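Arylamine n-acetyltransferase (Mycobacterium smegmatis, PDB 1W5R) catalyses acetyl transfer from acetyl-CoA to the amino group of arylamines, probably through a catalytic triad with a cysteine nucleophile. Local coordinates at residues N43-P51 against L263-V272; R69-N77 against L192-S200. The protein carries 1 engineered substitution. All coordinates share one frame; numbering follows the deposited sequence.

Contact 1 (N43-P51 against L263-V272); sequences NLDPLLGIP and LAGRDVQARV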
loop_
_atom_site.group_PDB
_atom_site.type_symbol
_atom_site.label_atom_id
_atom_site.label_comp_id
_atom_site.label_asym_id
_atom_site.label_seq_id
_atom_site.Cartn_x
_atom_site.Cartn_y
_atom_site.Cartn_z
ATOM N N ASN A 43 -10.258 1.958 -19.289
ATOM C CA ASN A 43 -10.082 2.193 -20.724
ATOM C C ASN A 43 -9.613 0.929 -21.446
ATOM O O ASN A 43 -8.813 1.016 -22.361
ATOM C CB ASN A 43 -9.063 3.312 -20.966
ATOM C CG ASN A 43 -7.656 2.872 -20.618
ATOM O OD1 ASN A 43 -7.467 2.146 -19.641
ATOM N ND2 ASN A 43 -6.670 3.288 -21.418
ATOM N N LEU A 44 -10.091 -0.236 -21.029
ATOM C CA LEU A 44 -9.642 -1.468 -21.689
ATOM C C LEU A 44 -9.987 -1.489 -23.184
ATOM O O LEU A 44 -9.208 -2.014 -23.982
ATOM C CB LEU A 44 -10.208 -2.701 -21.003
ATOM C CG LEU A 44 -9.547 -2.984 -19.650
ATOM C CD1 LEU A 44 -10.514 -3.766 -18.766
ATOM C CD2 LEU A 44 -8.203 -3.706 -19.805
ATOM N N ASP A 45 -11.126 -0.905 -23.570
ATOM C CA ASP A 45 -11.481 -0.903 -24.997
ATOM C C ASP A 45 -10.430 -0.139 -25.828
ATOM O O ASP A 45 -9.807 -0.737 -26.698
ATOM C CB ASP A 45 -12.901 -0.374 -25.243
ATOM C CG ASP A 45 -13.975 -1.433 -25.001
ATOM O OD1 ASP A 45 -13.652 -2.576 -24.584
ATOM O OD2 ASP A 45 -15.169 -1.111 -25.231
ATOM N N PRO A 46 -10.206 1.168 -25.563
ATOM C CA PRO A 46 -9.182 1.869 -26.374
ATOM C C PRO A 46 -7.797 1.247 -26.263
ATOM O O PRO A 46 -7.047 1.257 -27.242
ATOM C CB PRO A 46 -9.154 3.292 -25.811
ATOM C CG PRO A 46 -10.301 3.424 -24.913
ATOM C CD PRO A 46 -10.923 2.087 -24.655
ATOM N N LEU A 47 -7.458 0.723 -25.084
ATOM C CA LEU A 47 -6.169 0.028 -24.919
ATOM C C LEU A 47 -6.016 -1.115 -25.933
ATOM O O LEU A 47 -4.923 -1.321 -26.504
ATOM C CB LEU A 47 -6.009 -0.500 -23.482
ATOM C CG LEU A 47 -4.707 -1.277 -23.191
ATOM C CD1 LEU A 47 -3.487 -0.380 -23.300
ATOM C CD2 LEU A 47 -4.779 -1.949 -21.831
ATOM N N LEU A 48 -7.127 -1.809 -26.178
ATOM C CA LEU A 48 -7.144 -2.989 -27.041
ATOM C C LEU A 48 -7.515 -2.640 -28.483
ATOM O O LEU A 48 -7.783 -3.535 -29.298
ATOM C CB LEU A 48 -8.107 -4.034 -26.473
ATOM C CG LEU A 48 -7.601 -4.639 -25.154
ATOM C CD1 LEU A 48 -8.730 -5.308 -24.396
ATOM C CD2 LEU A 48 -6.449 -5.620 -25.408
ATOM N N GLY A 49 -7.543 -1.347 -28.797
ATOM C CA GLY A 49 -7.837 -0.905 -30.171
ATOM C C GLY A 49 -9.319 -0.895 -30.521
ATOM O O GLY A 49 -9.691 -0.849 -31.701
ATOM N N ILE A 50 -10.176 -0.928 -29.503
ATOM C CA ILE A 50 -11.622 -0.840 -29.699
ATOM C C ILE A 50 -12.043 0.608 -29.405
ATOM O O ILE A 50 -11.982 1.054 -28.253
ATOM C CB ILE A 50 -12.382 -1.807 -28.757
ATOM C CG1 ILE A 50 -11.906 -3.258 -28.955
ATOM C CG2 ILE A 50 -13.878 -1.698 -28.973
ATOM C CD1 ILE A 50 -12.256 -4.195 -27.808
ATOM N N PRO A 51 -12.447 1.366 -30.440
ATOM C CA PRO A 51 -12.888 2.736 -30.214
ATOM C C PRO A 51 -14.110 2.834 -29.306
ATOM O O PRO A 51 -14.898 1.886 -29.207
ATOM C CB PRO A 51 -13.252 3.220 -31.630
ATOM C CG PRO A 51 -12.419 2.368 -32.531
ATOM C CD PRO A 51 -12.489 1.026 -31.879
ATOM N N LEU A 263 -13.954 -9.666 -23.018
ATOM C CA LEU A 263 -12.879 -9.405 -23.984
ATOM C C LEU A 263 -12.140 -10.667 -24.451
ATOM O O LEU A 263 -10.943 -10.624 -24.751
ATOM C CB LEU A 263 -11.891 -8.384 -23.402
ATOM C CG LEU A 263 -12.427 -6.964 -23.181
ATOM C CD1 LEU A 263 -11.577 -6.229 -22.153
ATOM C CD2 LEU A 263 -12.520 -6.176 -24.493
ATOM N N ALA A 264 -12.873 -11.776 -24.533
ATOM C CA ALA A 264 -12.320 -13.068 -24.959
ATOM C C ALA A 264 -11.616 -12.996 -26.316
ATOM O O ALA A 264 -12.143 -12.417 -27.272
ATOM C CB ALA A 264 -13.415 -14.119 -24.992
ATOM N N GLY A 265 -10.436 -13.606 -26.394
ATOM C CA GLY A 265 -9.683 -13.728 -27.673
ATOM C C GLY A 265 -8.949 -12.464 -28.134
ATOM O O GLY A 265 -8.568 -12.347 -29.314
ATOM N N ARG A 266 -8.736 -11.533 -27.216
ATOM C CA ARG A 266 -8.060 -10.288 -27.565
ATOM C C ARG A 266 -6.639 -10.213 -26.981
ATOM O O ARG A 266 -5.921 -9.235 -27.197
ATOM C CB ARG A 266 -8.917 -9.096 -27.171
ATOM C CG ARG A 266 -10.248 -9.091 -27.904
ATOM C CD ARG A 266 -10.944 -7.715 -27.884
ATOM N NE ARG A 266 -12.169 -7.689 -28.680
ATOM C CZ ARG A 266 -12.274 -7.146 -29.891
ATOM N NH1 ARG A 266 -11.224 -6.576 -30.470
ATOM N NH2 ARG A 266 -13.438 -7.173 -30.525
ATOM N N ASP A 267 -6.258 -11.245 -26.240
ATOM C CA ASP A 267 -4.963 -11.336 -25.503
ATOM C C ASP A 267 -4.700 -10.110 -24.649
ATOM O O ASP A 267 -3.696 -9.405 -24.782
ATOM C CB ASP A 267 -3.797 -11.685 -26.410
ATOM C CG ASP A 267 -2.696 -12.376 -25.613
ATOM O OD1 ASP A 267 -2.783 -12.358 -24.371
ATOM O OD2 ASP A 267 -1.769 -12.920 -26.246
ATOM N N VAL A 268 -5.659 -9.891 -23.759
ATOM C CA VAL A 268 -5.623 -8.807 -22.823
ATOM C C VAL A 268 -4.307 -8.826 -22.045
ATOM O O VAL A 268 -3.664 -7.788 -21.883
ATOM C CB VAL A 268 -6.802 -8.902 -21.831
ATOM C CG1 VAL A 268 -6.735 -7.775 -20.818
ATOM C CG2 VAL A 268 -8.135 -8.872 -22.572
ATOM N N GLN A 269 -3.906 -10.008 -21.576
ATOM C CA GLN A 269 -2.749 -10.119 -20.707
ATOM C C GLN A 269 -1.488 -9.621 -21.411
ATOM O O GLN A 269 -0.705 -8.880 -20.819
ATOM C CB GLN A 269 -2.573 -11.559 -20.189
ATOM C CG GLN A 269 -1.744 -11.642 -18.907
ATOM C CD GLN A 269 -1.426 -13.060 -18.489
ATOM O OE1 GLN A 269 -2.025 -13.589 -17.558
ATOM N NE2 GLN A 269 -0.477 -13.686 -19.182
ATOM N N ALA A 270 -1.307 -9.996 -22.682
ATOM C CA ALA A 270 -0.153 -9.559 -23.465
ATOM C C ALA A 270 -0.138 -8.051 -23.724
ATOM O O ALA A 270 0.915 -7.432 -23.715
ATOM C CB ALA A 270 -0.056 -10.326 -24.790
ATOM N N ARG A 271 -1.309 -7.456 -23.936
ATOM C CA ARG A 271 -1.347 -6.026 -24.181
ATOM C C ARG A 271 -1.090 -5.242 -22.891
ATOM O O ARG A 271 -0.406 -4.223 -22.899
ATOM C CB ARG A 271 -2.694 -5.632 -24.790
ATOM C CG ARG A 271 -2.887 -4.133 -25.019
ATOM C CD ARG A 271 -1.788 -3.486 -25.880
ATOM N NE ARG A 271 -2.118 -2.083 -26.135
ATOM C CZ ARG A 271 -1.243 -1.109 -26.354
ATOM N NH1 ARG A 271 0.071 -1.347 -26.357
ATOM N NH2 ARG A 271 -1.695 0.129 -26.552
ATOM N N VAL A 272 -1.657 -5.723 -21.797
ATOM C CA VAL A 272 -1.381 -5.133 -20.487
ATOM C C VAL A 272 0.123 -5.194 -20.174
ATOM O O VAL A 272 0.692 -4.242 -19.641
ATOM C CB VAL A 272 -2.246 -5.791 -19.404
ATOM C CG1 VAL A 272 -1.803 -5.371 -18.009
ATOM C CG2 VAL A 272 -3.694 -5.400 -19.615
HETATM O O HOH W 1 -4.142 1.191 -27.670
HETATM O O HOH W 2 -8.506 -6.193 -29.749
#
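The side chain of Arg271 starts with CG anti to the backbone N (chi1 177°), then bends at chi2 (55°), and the turn carries its guanidinium back to the carbonyl of Leu47. NE donates to Leu47 O at 2.9 Å in a nearly straight bond (N-H...O angle 170°); the oxygen lies at the edge of the guanidinium, close to its plane. A water accepts from Arg271 NH2 and also touches Leu47 O, while NH1 pairs with Glu274. Leu47 CD1 packs against the same group, 3.6 Å from NE.

Arg266 works differently. Its chain runs extended from CG to NE, passing Ile50 at about a right angle, and Ile50 CD1 rests over one face of the guanidinium, 3.6 Å from CZ. A second water links the edge of the group, through NH1, to Leu48 O.

Between the two arginines lies an apolar seam. Leu48 CD1 meets Leu263 CD1 at 3.7 Å and Val268 CG2 at 4.0 Å, whereas its other methyl, CD2, lies 3.8 Å from Arg271 CB. The branches of Leu263 also divide their work: CD1 reaches Leu44 CB, and CD2 reaches Ile50 CD1 at 3.9 Å.

Helix 44-47 ends here in a Schellman motif with Gly49 at C-prime. Leu47 O is bonded directly by Arg271 of helix 268-274, and Leu48 O through water by Arg266, in the turn before that helix. Such positive groups probably suit the small partial negative charge ending so short a helix, though Glu274 offsets that of Arg271.

Contact 2 (R69-N77 against L192-S200); sequences RGGYQYEHN and LEVGSWYVS. Engineered in segment 69-77: Gln73 (natural residue Cys).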
loop_
_atom_site.group_PDB
_atom_site.type_symbol
_atom_site.label_atom_id
_atom_site.label_comp_id
_atom_site.label_asym_id
_atom_site.label_seq_id
_atom_site.Cartn_x
_atom_site.Cartn_y
_atom_site.Cartn_z
ATOM N N ARG A 69 -18.929 -3.991 -17.344
ATOM C CA ARG A 69 -17.684 -3.321 -17.668
ATOM C C ARG A 69 -17.746 -1.945 -17.033
ATOM O O ARG A 69 -18.819 -1.489 -16.641
ATOM C CB ARG A 69 -17.584 -3.163 -19.185
ATOM C CG ARG A 69 -17.336 -4.493 -19.941
ATOM C CD ARG A 69 -15.902 -4.977 -19.826
ATOM N NE ARG A 69 -14.960 -3.932 -20.206
ATOM C CZ ARG A 69 -14.592 -3.650 -21.458
ATOM N NH1 ARG A 69 -13.742 -2.652 -21.676
ATOM N NH2 ARG A 69 -15.062 -4.357 -22.499
ATOM N N GLY A 70 -16.596 -1.282 -16.927
ATOM C CA GLY A 70 -16.604 0.145 -16.637
ATOM C C GLY A 70 -16.480 0.915 -17.937
ATOM O O GLY A 70 -16.729 0.399 -19.031
ATOM N N GLY A 71 -16.077 2.164 -17.828
ATOM C CA GLY A 71 -15.821 2.972 -19.013
ATOM C C GLY A 71 -15.034 4.193 -18.629
ATOM O O GLY A 71 -14.599 4.319 -17.470
ATOM N N TYR A 72 -14.786 5.056 -19.608
ATOM C CA TYR A 72 -14.067 6.291 -19.334
ATOM C C TYR A 72 -15.013 7.504 -19.319
ATOM O O TYR A 72 -16.233 7.308 -19.219
ATOM C CB TYR A 72 -12.786 6.419 -20.191
ATOM C CG TYR A 72 -12.926 6.744 -21.673
ATOM C CD1 TYR A 72 -11.776 6.899 -22.441
ATOM C CD2 TYR A 72 -14.166 6.959 -22.282
ATOM C CE1 TYR A 72 -11.832 7.224 -23.792
ATOM C CE2 TYR A 72 -14.236 7.312 -23.644
ATOM C CZ TYR A 72 -13.049 7.446 -24.385
ATOM O OH TYR A 72 -13.053 7.813 -25.713
ATOM N N GLN A 73 -14.487 8.720 -19.369
ATOM C CA GLN A 73 -15.281 9.905 -19.043
ATOM C C GLN A 73 -16.591 10.020 -19.827
ATOM O O GLN A 73 -17.653 10.321 -19.253
ATOM C CB GLN A 73 -14.441 11.186 -19.203
ATOM C CG GLN A 73 -13.698 11.378 -20.508
ATOM C CD GLN A 73 -12.298 10.746 -20.525
ATOM O OE1 GLN A 73 -12.019 9.804 -19.787
ATOM N NE2 GLN A 73 -11.420 11.276 -21.372
ATOM N N TYR A 74 -16.525 9.796 -21.138
ATOM C CA TYR A 74 -17.729 9.938 -21.975
ATOM C C TYR A 74 -18.789 8.879 -21.694
ATOM O O TYR A 74 -20.011 9.111 -21.845
ATOM C CB TYR A 74 -17.365 9.883 -23.444
ATOM C CG TYR A 74 -16.488 11.002 -23.926
ATOM C CD1 TYR A 74 -15.111 10.822 -24.077
ATOM C CD2 TYR A 74 -17.028 12.256 -24.230
ATOM C CE1 TYR A 74 -14.289 11.863 -24.529
ATOM C CE2 TYR A 74 -16.221 13.303 -24.689
ATOM C CZ TYR A 74 -14.853 13.104 -24.828
ATOM O OH TYR A 74 -14.034 14.102 -25.303
ATOM N N GLU A 75 -18.316 7.707 -21.297
ATOM C CA GLU A 75 -19.213 6.595 -21.011
ATOM C C GLU A 75 -19.895 6.800 -19.669
ATOM O O GLU A 75 -21.109 6.619 -19.537
ATOM C CB GLU A 75 -18.447 5.267 -21.063
ATOM C CG GLU A 75 -17.958 4.947 -22.465
ATOM C CD GLU A 75 -16.936 3.839 -22.496
ATOM O OE1 GLU A 75 -17.227 2.789 -23.121
ATOM O OE2 GLU A 75 -15.831 4.026 -21.929
ATOM N N HIS A 76 -19.110 7.191 -18.665
ATOM C CA HIS A 76 -19.647 7.442 -17.325
ATOM C C HIS A 76 -20.667 8.546 -17.279
ATOM O O HIS A 76 -21.799 8.346 -16.833
ATOM C CB HIS A 76 -18.511 7.783 -16.375
ATOM C CG HIS A 76 -17.882 6.576 -15.764
ATOM N ND1 HIS A 76 -18.478 5.872 -14.738
ATOM C CD2 HIS A 76 -16.737 5.916 -16.065
ATOM C CE1 HIS A 76 -17.714 4.843 -14.416
ATOM N NE2 HIS A 76 -16.654 4.842 -15.212
ATOM N N ASN A 77 -20.264 9.717 -17.728
ATOM C CA ASN A 77 -21.158 10.864 -17.658
ATOM C C ASN A 77 -22.254 10.787 -18.691
ATOM O O ASN A 77 -23.348 11.313 -18.466
ATOM C CB ASN A 77 -20.363 12.164 -17.701
ATOM C CG ASN A 77 -19.620 12.402 -16.388
ATOM O OD1 ASN A 77 -20.136 12.069 -15.321
ATOM N ND2 ASN A 77 -18.407 12.937 -16.467
ATOM N N LEU A 192 -19.686 15.306 -28.649
ATOM C CA LEU A 192 -19.081 14.415 -27.649
ATOM C C LEU A 192 -18.504 13.163 -28.313
ATOM O O LEU A 192 -17.431 12.697 -27.935
ATOM C CB LEU A 192 -20.123 14.031 -26.589
ATOM C CG LEU A 192 -20.720 15.220 -25.816
ATOM C CD1 LEU A 192 -21.748 14.709 -24.817
ATOM C CD2 LEU A 192 -19.616 16.013 -25.103
ATOM N N GLU A 193 -19.221 12.621 -29.293
ATOM C CA GLU A 193 -18.747 11.444 -30.015
ATOM C C GLU A 193 -17.466 11.717 -30.816
ATOM O O GLU A 193 -16.611 10.840 -30.912
ATOM C CB GLU A 193 -19.868 10.878 -30.899
ATOM C CG GLU A 193 -20.907 10.138 -30.051
ATOM C CD GLU A 193 -22.156 9.672 -30.790
ATOM O OE1 GLU A 193 -22.496 10.218 -31.867
ATOM O OE2 GLU A 193 -22.817 8.765 -30.259
ATOM N N VAL A 194 -17.319 12.921 -31.383
ATOM C CA VAL A 194 -16.086 13.286 -32.105
ATOM C C VAL A 194 -14.908 13.352 -31.100
ATOM O O VAL A 194 -13.811 12.862 -31.363
ATOM C CB VAL A 194 -16.269 14.624 -32.863
ATOM C CG1 VAL A 194 -14.960 15.176 -33.390
ATOM C CG2 VAL A 194 -17.286 14.443 -34.011
ATOM N N GLY A 195 -15.151 13.947 -29.940
ATOM C CA GLY A 195 -14.143 13.970 -28.879
ATOM C C GLY A 195 -13.777 12.562 -28.446
ATOM O O GLY A 195 -12.592 12.226 -28.318
ATOM N N SER A 196 -14.793 11.728 -28.236
ATOM C CA SER A 196 -14.529 10.367 -27.784
ATOM C C SER A 196 -13.769 9.555 -28.838
ATOM O O SER A 196 -12.922 8.715 -28.505
ATOM C CB SER A 196 -15.821 9.648 -27.402
ATOM O OG SER A 196 -15.515 8.399 -26.784
ATOM N N TRP A 197 -14.091 9.777 -30.111
ATOM C CA TRP A 197 -13.309 9.152 -31.169
ATOM C C TRP A 197 -11.818 9.502 -31.032
ATOM O O TRP A 197 -10.956 8.609 -31.096
ATOM C CB TRP A 197 -13.841 9.573 -32.552
ATOM C CG TRP A 197 -13.081 8.917 -33.670
ATOM C CD1 TRP A 197 -12.095 9.474 -34.445
ATOM C CD2 TRP A 197 -13.203 7.558 -34.088
ATOM N NE1 TRP A 197 -11.611 8.536 -35.342
ATOM C CE2 TRP A 197 -12.278 7.354 -35.137
ATOM C CE3 TRP A 197 -14.022 6.495 -33.692
ATOM C CZ2 TRP A 197 -12.135 6.113 -35.777
ATOM C CZ3 TRP A 197 -13.882 5.266 -34.336
ATOM C CH2 TRP A 197 -12.939 5.090 -35.359
ATOM N N TYR A 198 -11.517 10.785 -30.852
ATOM C CA TYR A 198 -10.140 11.250 -30.674
ATOM C C TYR A 198 -9.454 10.579 -29.481
ATOM O O TYR A 198 -8.357 10.017 -29.596
ATOM C CB TYR A 198 -10.142 12.772 -30.493
ATOM C CG TYR A 198 -8.774 13.422 -30.447
ATOM C CD1 TYR A 198 -8.038 13.631 -31.622
ATOM C CD2 TYR A 198 -8.224 13.863 -29.236
ATOM C CE1 TYR A 198 -6.792 14.243 -31.599
ATOM C CE2 TYR A 198 -6.976 14.485 -29.205
ATOM C CZ TYR A 198 -6.265 14.664 -30.390
ATOM O OH TYR A 198 -5.029 15.277 -30.353
ATOM N N VAL A 199 -10.125 10.627 -28.331
ATOM C CA VAL A 199 -9.505 10.144 -27.089
ATOM C C VAL A 199 -9.272 8.626 -27.157
ATOM O O VAL A 199 -8.301 8.106 -26.575
ATOM C CB VAL A 199 -10.378 10.498 -25.863
ATOM C CG1 VAL A 199 -9.702 10.022 -24.582
ATOM C CG2 VAL A 199 -10.566 12.002 -25.761
ATOM N N SER A 200 -10.164 7.921 -27.856
ATOM C CA SER A 200 -10.098 6.457 -27.895
ATOM C C SER A 200 -9.290 5.906 -29.072
ATOM O O SER A 200 -9.054 4.691 -29.112
ATOM C CB SER A 200 -11.501 5.822 -27.837
ATOM O OG SER A 200 -12.225 6.079 -29.037
#
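Tyr72 and Ser196 make the hydrogen bond of this interface: Tyr72 OH donates to Ser196 OG at 2.7 Å, with the serine oxygen at the edge of the phenol ring and in its plane. Ser196 OG is in turn bonded to Val52 O, so the phenol and an outside carbonyl both hold the hydroxyl. Ser196 O, also close to the phenol, is used within its own helix, where Ser200 N and Ser200 OG reach it from opposite faces of its plane. On the other segment, Tyr72 N donates to Glu75 OE2 at 2.7 Å. The bond joins the N-cap backbone N to the carboxylate three residues on, at the start of helix 73-87, and Glu75 is also salt-bridged to Lys63.

The aromatic contacts centre on Tyr74, whose ring is a knob in a hole formed by Leu192, Gly195, Ser196 and Val199. Ser196 CB makes a CH-pi contact over the ring face, 3.9 Å from the centroid and 22° off the normal. Val199 CG2 meets the edge, 3.9 Å from CE1. Glycine at position 195 lets the phenol end come close, with Tyr74 OH 3.5 Å from Gly195 C.

Among apolar contacts, Val199 splits its methyls between the tyrosines: CG1, anti to the backbone N (chi1 -179°), lies 3.6 Å from Tyr72 CE1. The same methyl touches NE2 of Gln73, an engineered residue replacing cysteine, whose polar end has its main partner in Thr112.

With helix axes 10.8 Å apart at 139°, two tyrosines span the gap. The chemistry is that of a buried polar pair set within a mainly apolar helix contact, one residue before engineered position 73.

Contacts 1 and 2 have centres 16 Å apart but share a direct bridge: Asp45 OD1 of contact 1 pairs with Arg69 NH1 of contact 2 at 2.9 Å. Arg69 also binds Glu42 and Asp262, tying both regions into one charged network. Elsewhere they meet by packing, Pro51 CB against Trp197 CZ3 at 3.5 Å and Pro46 CB against Ser200 O at 3.6 Å. Contact 2 carries engineered Gln73, where the natural cysteine is probably the nucleophile of the triad; His113 touches it. Contact 1 stands farther off, with Leu48 CA 17.2 Å from Gln73 CA, and joins the C-terminal helix 268-274 to the short helix 44-47 and the turn that closes it.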